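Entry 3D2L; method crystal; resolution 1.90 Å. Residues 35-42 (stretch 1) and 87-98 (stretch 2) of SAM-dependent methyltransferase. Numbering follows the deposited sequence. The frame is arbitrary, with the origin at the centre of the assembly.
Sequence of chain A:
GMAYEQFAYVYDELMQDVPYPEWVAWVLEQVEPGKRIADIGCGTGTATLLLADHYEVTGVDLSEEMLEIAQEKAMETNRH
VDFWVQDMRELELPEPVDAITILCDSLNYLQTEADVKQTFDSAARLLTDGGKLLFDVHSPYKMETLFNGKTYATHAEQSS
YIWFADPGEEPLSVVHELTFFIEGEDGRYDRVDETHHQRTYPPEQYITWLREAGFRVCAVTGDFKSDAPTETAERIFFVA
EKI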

ATOM      1  N   LYS A  35     -10.266  11.270 -13.335  1.00 33.54           N
ATOM      2  CA  LYS A  35      -8.964  11.863 -13.058  1.00 33.75           C
ATOM      3  C   LYS A  35      -7.809  10.859 -13.179  1.00 33.81           C
ATOM      4  O   LYS A  35      -8.010   9.632 -13.266  1.00 29.73           O
ATOM      5  CB  LYS A  35      -8.970  12.565 -11.696  1.00 34.19           C
ATOM      6  CG  LYS A  35      -9.932  13.752 -11.677  1.00 39.63           C
ATOM      7  CD  LYS A  35      -9.298  14.961 -11.062  1.00 41.29           C
ATOM      8  CE  LYS A  35     -10.055  16.246 -11.360  1.00 44.01           C
ATOM      9  NZ  LYS A  35     -10.947  16.608 -10.264  1.00 47.41           N
ATOM     10  N   ARG A  36      -6.601  11.421 -13.206  1.00 34.27           N
ATOM     11  CA  ARG A  36      -5.358  10.694 -13.400  1.00 36.91           C
ATOM     12  C   ARG A  36      -4.744  10.457 -12.056  1.00 33.11           C
ATOM     13  O   ARG A  36      -4.559  11.401 -11.302  1.00 28.83           O
ATOM     14  CB  ARG A  36      -4.385  11.471 -14.292  1.00 34.58           C
ATOM     15  CG  ARG A  36      -4.954  11.746 -15.682  1.00 43.78           C
ATOM     16  CD  ARG A  36      -4.016  12.573 -16.595  1.00 45.14           C
ATOM     17  NE  ARG A  36      -3.568  13.822 -15.971  1.00 56.33           N
ATOM     18  CZ  ARG A  36      -4.331  14.898 -15.762  1.00 60.95           C
ATOM     19  NH1 ARG A  36      -5.623  14.916 -16.108  1.00 67.18           N
ATOM     20  NH2 ARG A  36      -3.796  15.971 -15.173  1.00 59.02           N
ATOM     21  N   ILE A  37      -4.473   9.184 -11.780  1.00 31.93           N
ATOM     22  CA  ILE A  37      -3.912   8.719 -10.516  1.00 32.52           C
ATOM     23  C   ILE A  37      -2.659   7.865 -10.685  1.00 32.45           C
ATOM     24  O   ILE A  37      -2.572   7.016 -11.582  1.00 32.35           O
ATOM     25  CB  ILE A  37      -4.918   7.840  -9.692  1.00 32.85           C
ATOM     26  CG1 ILE A  37      -6.159   8.638  -9.303  1.00 35.28           C
ATOM     27  CG2 ILE A  37      -4.257   7.275  -8.417  1.00 33.31           C
ATOM     28  CD1 ILE A  37      -7.041   7.957  -8.241  1.00 34.06           C
ATOM     29  N   ALA A  38      -1.688   8.120  -9.822  1.00 29.26           N
ATOM     30  CA  ALA A  38      -0.506   7.276  -9.700  1.00 29.99           C
ATOM     31  C   ALA A  38      -0.704   6.482  -8.404  1.00 30.26           C
ATOM     32  O   ALA A  38      -0.823   7.048  -7.302  1.00 28.85           O
ATOM     33  CB  ALA A  38       0.777   8.104  -9.664  1.00 28.74           C
ATOM     34  N   ASP A  39      -0.794   5.172  -8.540  1.00 30.10           N
ATOM     35  CA  ASP A  39      -0.954   4.254  -7.387  1.00 30.49           C
ATOM     36  C   ASP A  39       0.406   3.660  -7.148  1.00 31.38           C
ATOM     37  O   ASP A  39       0.905   2.837  -7.929  1.00 31.22           O
ATOM     38  CB  ASP A  39      -1.978   3.180  -7.711  1.00 32.42           C
ATOM     39  CG  ASP A  39      -2.276   2.273  -6.526  1.00 38.08           C
ATOM     40  OD1 ASP A  39      -2.329   2.782  -5.367  1.00 32.13           O
ATOM     41  OD2 ASP A  39      -2.467   1.060  -6.786  1.00 35.50           O
ATOM     42  N   ILE A  40       1.005   4.075  -6.052  1.00 32.49           N
ATOM     43  CA  ILE A  40       2.360   3.734  -5.757  1.00 34.47           C
ATOM     44  C   ILE A  40       2.501   2.655  -4.678  1.00 36.18           C
ATOM     45  O   ILE A  40       1.729   2.563  -3.777  1.00 37.91           O
ATOM     46  CB  ILE A  40       3.209   4.992  -5.534  1.00 37.59           C
ATOM     47  CG1 ILE A  40       2.916   5.607  -4.215  1.00 42.42           C
ATOM     48  CG2 ILE A  40       2.946   6.061  -6.638  1.00 29.27           C
ATOM     49  CD1 ILE A  40       3.502   6.934  -4.075  1.00 44.14           C
ATOM     50  N   GLY A  41       3.502   1.821  -4.824  1.00 36.51           N
ATOM     51  CA  GLY A  41       3.672   0.653  -3.974  1.00 36.51           C
ATOM     52  C   GLY A  41       2.512  -0.291  -4.224  1.00 35.52           C
ATOM     53  O   GLY A  41       1.973  -0.918  -3.312  1.00 34.68           O
ATOM     54  N   CYS A  42       2.142  -0.425  -5.498  1.00 34.20           N
ATOM     55  CA  CYS A  42       0.980  -1.160  -5.873  1.00 32.39           C
ATOM     56  C   CYS A  42       1.071  -2.665  -5.832  1.00 32.18           C
ATOM     57  O   CYS A  42       0.075  -3.304  -6.109  1.00 34.26           O
ATOM     58  CB  CYS A  42       0.558  -0.740  -7.300  1.00 34.21           C
ATOM     59  SG  CYS A  42       1.778  -1.212  -8.556  1.00 34.29           S
ATOM     60  N   ASP A  87      10.958   3.476  -7.095  1.00 35.05           N
ATOM     61  CA  ASP A  87      10.956   3.577  -5.643  1.00 36.70           C
ATOM     62  C   ASP A  87      10.034   4.772  -5.300  1.00 37.35           C
ATOM     63  O   ASP A  87      10.190   5.828  -5.921  1.00 33.66           O
ATOM     64  CB  ASP A  87      12.405   3.849  -5.249  1.00 38.62           C
ATOM     65  CG  ASP A  87      12.639   3.846  -3.767  1.00 47.25           C
ATOM     66  OD1 ASP A  87      11.730   4.212  -2.988  1.00 41.71           O
ATOM     67  OD2 ASP A  87      13.780   3.506  -3.389  1.00 53.96           O
HETATM   68  N   MSE A  88       9.107   4.616  -4.331  1.00 36.63           N
HETATM   69  CA  MSE A  88       8.161   5.710  -3.932  1.00 35.06           C
HETATM   70  C   MSE A  88       8.878   6.921  -3.402  1.00 32.30           C
HETATM   71  O   MSE A  88       8.354   8.014  -3.471  1.00 33.99           O
HETATM   72  CB  MSE A  88       7.099   5.277  -2.899  1.00 34.03           C
HETATM   73  CG  MSE A  88       7.638   4.727  -1.606  1.00 33.54           C
HETATM   74 SE   MSE A  88       6.169   4.404  -0.415  0.75 35.73          SE
HETATM   75  CE  MSE A  88       5.289   2.809  -1.422  1.00 33.06           C
ATOM     76  N   ARG A  89      10.077   6.757  -2.857  1.00 30.28           N
ATOM     77  CA  ARG A  89      10.784   7.982  -2.480  1.00 30.90           C
ATOM     78  C   ARG A  89      11.397   8.795  -3.582  1.00 32.58           C
ATOM     79  O   ARG A  89      11.933   9.864  -3.297  1.00 30.85           O
ATOM     80  CB  ARG A  89      11.870   7.826  -1.468  1.00 33.30           C
ATOM     81  CG  ARG A  89      12.508   6.656  -1.336  1.00 35.47           C
ATOM     82  CD  ARG A  89      12.129   6.053  -0.021  1.00 38.27           C
ATOM     83  NE  ARG A  89      13.399   5.590   0.484  1.00 48.37           N
ATOM     84  CZ  ARG A  89      13.937   4.391   0.293  1.00 53.37           C
ATOM     85  NH1 ARG A  89      13.279   3.447  -0.359  1.00 61.66           N
ATOM     86  NH2 ARG A  89      15.155   4.146   0.811  1.00 48.58           N
ATOM     87  N   GLU A  90      11.367   8.298  -4.804  1.00 35.75           N
ATOM     88  CA  GLU A  90      11.938   9.020  -5.920  1.00 40.62           C
ATOM     89  C   GLU A  90      11.072   8.856  -7.131  1.00 40.35           C
ATOM     90  O   GLU A  90      11.557   8.514  -8.201  1.00 42.37           O
ATOM     91  CB  GLU A  90      13.396   8.560  -6.171  1.00 39.90           C
ATOM     92  CG  GLU A  90      13.557   7.061  -6.203  1.00 46.17           C
ATOM     93  CD  GLU A  90      14.997   6.572  -6.421  1.00 49.43           C
ATOM     94  OE1 GLU A  90      15.939   7.173  -5.849  1.00 56.71           O
ATOM     95  OE2 GLU A  90      15.166   5.541  -7.131  1.00 54.65           O
ATOM     96  N   LEU A  91       9.773   9.113  -6.978  1.00 41.25           N
ATOM     97  CA  LEU A  91       8.861   8.995  -8.112  1.00 42.19           C
ATOM     98  C   LEU A  91       9.201   9.964  -9.197  1.00 45.37           C
ATOM     99  O   LEU A  91       9.605  11.096  -8.939  1.00 44.96           O
ATOM    100  CB  LEU A  91       7.422   9.307  -7.756  1.00 42.75           C
ATOM    101  CG  LEU A  91       6.753   8.430  -6.745  1.00 46.22           C
ATOM    102  CD1 LEU A  91       5.356   9.007  -6.562  1.00 45.50           C
ATOM    103  CD2 LEU A  91       6.763   6.991  -7.287  1.00 50.19           C
ATOM    104  N   GLU A  92       8.975   9.537 -10.424  1.00 45.16           N
ATOM    105  CA  GLU A  92       9.205  10.422 -11.530  1.00 46.07           C
ATOM    106  C   GLU A  92       8.370   9.943 -12.695  1.00 46.05           C
ATOM    107  O   GLU A  92       8.654   8.902 -13.290  1.00 47.79           O
ATOM    108  CB  GLU A  92      10.691  10.507 -11.854  1.00 45.56           C
ATOM    109  CG  GLU A  92      10.998  11.664 -12.808  1.00 52.63           C
ATOM    110  CD  GLU A  92      12.453  12.083 -12.778  1.00 47.13           C
ATOM    111  OE1 GLU A  92      13.268  11.420 -12.096  1.00 53.29           O
ATOM    112  OE2 GLU A  92      12.761  13.082 -13.438  1.00 43.54           O
ATOM    113  N   LEU A  93       7.300  10.689 -12.964  1.00 44.92           N
ATOM    114  CA  LEU A  93       6.389  10.391 -14.053  1.00 46.42           C
ATOM    115  C   LEU A  93       6.402  11.567 -15.001  1.00 47.36           C
ATOM    116  O   LEU A  93       6.534  12.706 -14.572  1.00 46.32           O
ATOM    117  CB  LEU A  93       4.992  10.106 -13.512  1.00 46.26           C
ATOM    118  CG  LEU A  93       4.935   8.817 -12.694  1.00 44.91           C
ATOM    119  CD1 LEU A  93       3.655   8.737 -11.900  1.00 43.84           C
ATOM    120  CD2 LEU A  93       5.106   7.562 -13.599  1.00 46.11           C
ATOM    121  N   PRO A  94       6.303  11.289 -16.303  1.00 50.82           N
ATOM    122  CA  PRO A  94       6.347  12.350 -17.307  1.00 52.78           C
ATOM    123  C   PRO A  94       5.038  13.111 -17.451  1.00 54.21           C
ATOM    124  O   PRO A  94       5.058  14.332 -17.636  1.00 56.81           O
ATOM    125  CB  PRO A  94       6.672  11.592 -18.597  1.00 53.89           C
ATOM    126  CG  PRO A  94       6.110  10.207 -18.373  1.00 50.95           C
ATOM    127  CD  PRO A  94       6.177   9.947 -16.907  1.00 50.60           C
ATOM    128  N   GLU A  95       3.915  12.394 -17.380  1.00 54.85           N
ATOM    129  CA  GLU A  95       2.597  13.009 -17.531  1.00 52.69           C
ATOM    130  C   GLU A  95       2.074  13.445 -16.167  1.00 51.22           C
ATOM    131  O   GLU A  95       2.398  12.837 -15.141  1.00 49.02           O
ATOM    132  CB  GLU A  95       1.607  12.043 -18.210  1.00 53.21           C
ATOM    133  CG  GLU A  95       2.032  11.581 -19.619  1.00 55.87           C
ATOM    134  N   PRO A  96       1.239  14.495 -16.156  1.00 49.81           N
ATOM    135  CA  PRO A  96       0.708  15.022 -14.880  1.00 48.09           C
ATOM    136  C   PRO A  96      -0.298  14.093 -14.214  1.00 41.61           C
ATOM    137  O   PRO A  96      -1.017  13.333 -14.914  1.00 42.72           O
ATOM    138  CB  PRO A  96       0.015  16.330 -15.301  1.00 50.77           C
ATOM    139  CG  PRO A  96      -0.329  16.146 -16.774  1.00 50.93           C
ATOM    140  CD  PRO A  96       0.734  15.230 -17.336  1.00 49.52           C
ATOM    141  N   VAL A  97      -0.332  14.106 -12.878  1.00 40.38           N
ATOM    142  CA  VAL A  97      -1.369  13.338 -12.151  1.00 37.62           C
ATOM    143  C   VAL A  97      -2.111  14.244 -11.185  1.00 34.22           C
ATOM    144  O   VAL A  97      -1.544  15.146 -10.596  1.00 31.21           O
ATOM    145  CB  VAL A  97      -0.874  12.035 -11.404  1.00 39.40           C
ATOM    146  CG1 VAL A  97      -0.077  11.133 -12.337  1.00 42.11           C
ATOM    147  CG2 VAL A  97      -0.141  12.321 -10.104  1.00 36.63           C
ATOM    148  N   ASP A  98      -3.384  13.937 -11.027  1.00 31.99           N
ATOM    149  CA  ASP A  98      -4.290  14.645 -10.168  1.00 31.28           C
ATOM    150  C   ASP A  98      -4.277  14.117  -8.760  1.00 29.90           C
ATOM    151  O   ASP A  98      -4.700  14.818  -7.858  1.00 29.25           O
ATOM    152  CB  ASP A  98      -5.709  14.486 -10.704  1.00 29.40           C
ATOM    153  CG  ASP A  98      -5.834  14.938 -12.129  1.00 35.28           C
ATOM    154  OD1 ASP A  98      -5.539  16.114 -12.377  1.00 37.35           O
ATOM    155  OD2 ASP A  98      -6.247  14.125 -12.991  1.00 33.91           O
TER

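The polar interactions of this contact gather at one end, around Arg36 and Asp98. Two hydrogen bonds tie these residues together: Arg36 N donates to Asp98 OD2 over 2.7 Å in a nearly straight line (172°), and Asp98 N donates to Arg36 O over 2.8 Å at a more bent 142°. Aspartate suits this position because its short side chain brings a carboxylate oxygen back to the main chain of the strand while its own amide remains free to bond there too. The arginine side chain adds a third hydrogen bond, from Arg36 NE to Pro96 O (2.8 Å, 158°). Proline has no amide hydrogen to give, but its carbonyl accepts normally, and here it lies at the edge of the guanidinium, where an N-H can point at it.

Charge reinforces the pairing. Arg36 NH1 and Asp98 OD2 form a salt bridge at 3.3 Å, yet the oxygen sits over one face of the guanidinium, so the attraction is between charges and no N-H is directed at it. The same oxygen thus accepts from the backbone of Arg36 and helps to balance the charge of its side chain.

Farther along the strand, apolar packing takes over. Ala38 and Ile40, alternate residues whose CA-to-CB bonds both point toward the other stretch, meet its hydrophobic side chains. The small methyl of Ala38 fits close to Leu93, with CB 3.7 Å from CD1, and lies 4.1 Å from CG1 of Val97. Ile40 reaches farther: its CD1 approaches Leu91 CD1 at 3.7 Å and CB of selenomethionine Met88 at 4.1 Å.

At Gly41 the strand has ended. Its CA lies 3.7 Å from Met88 CE, and an ideal CB on Gly41 would come within 2.6 Å of Met88 CE, a clash. Its positive phi of 65° also favours glycine.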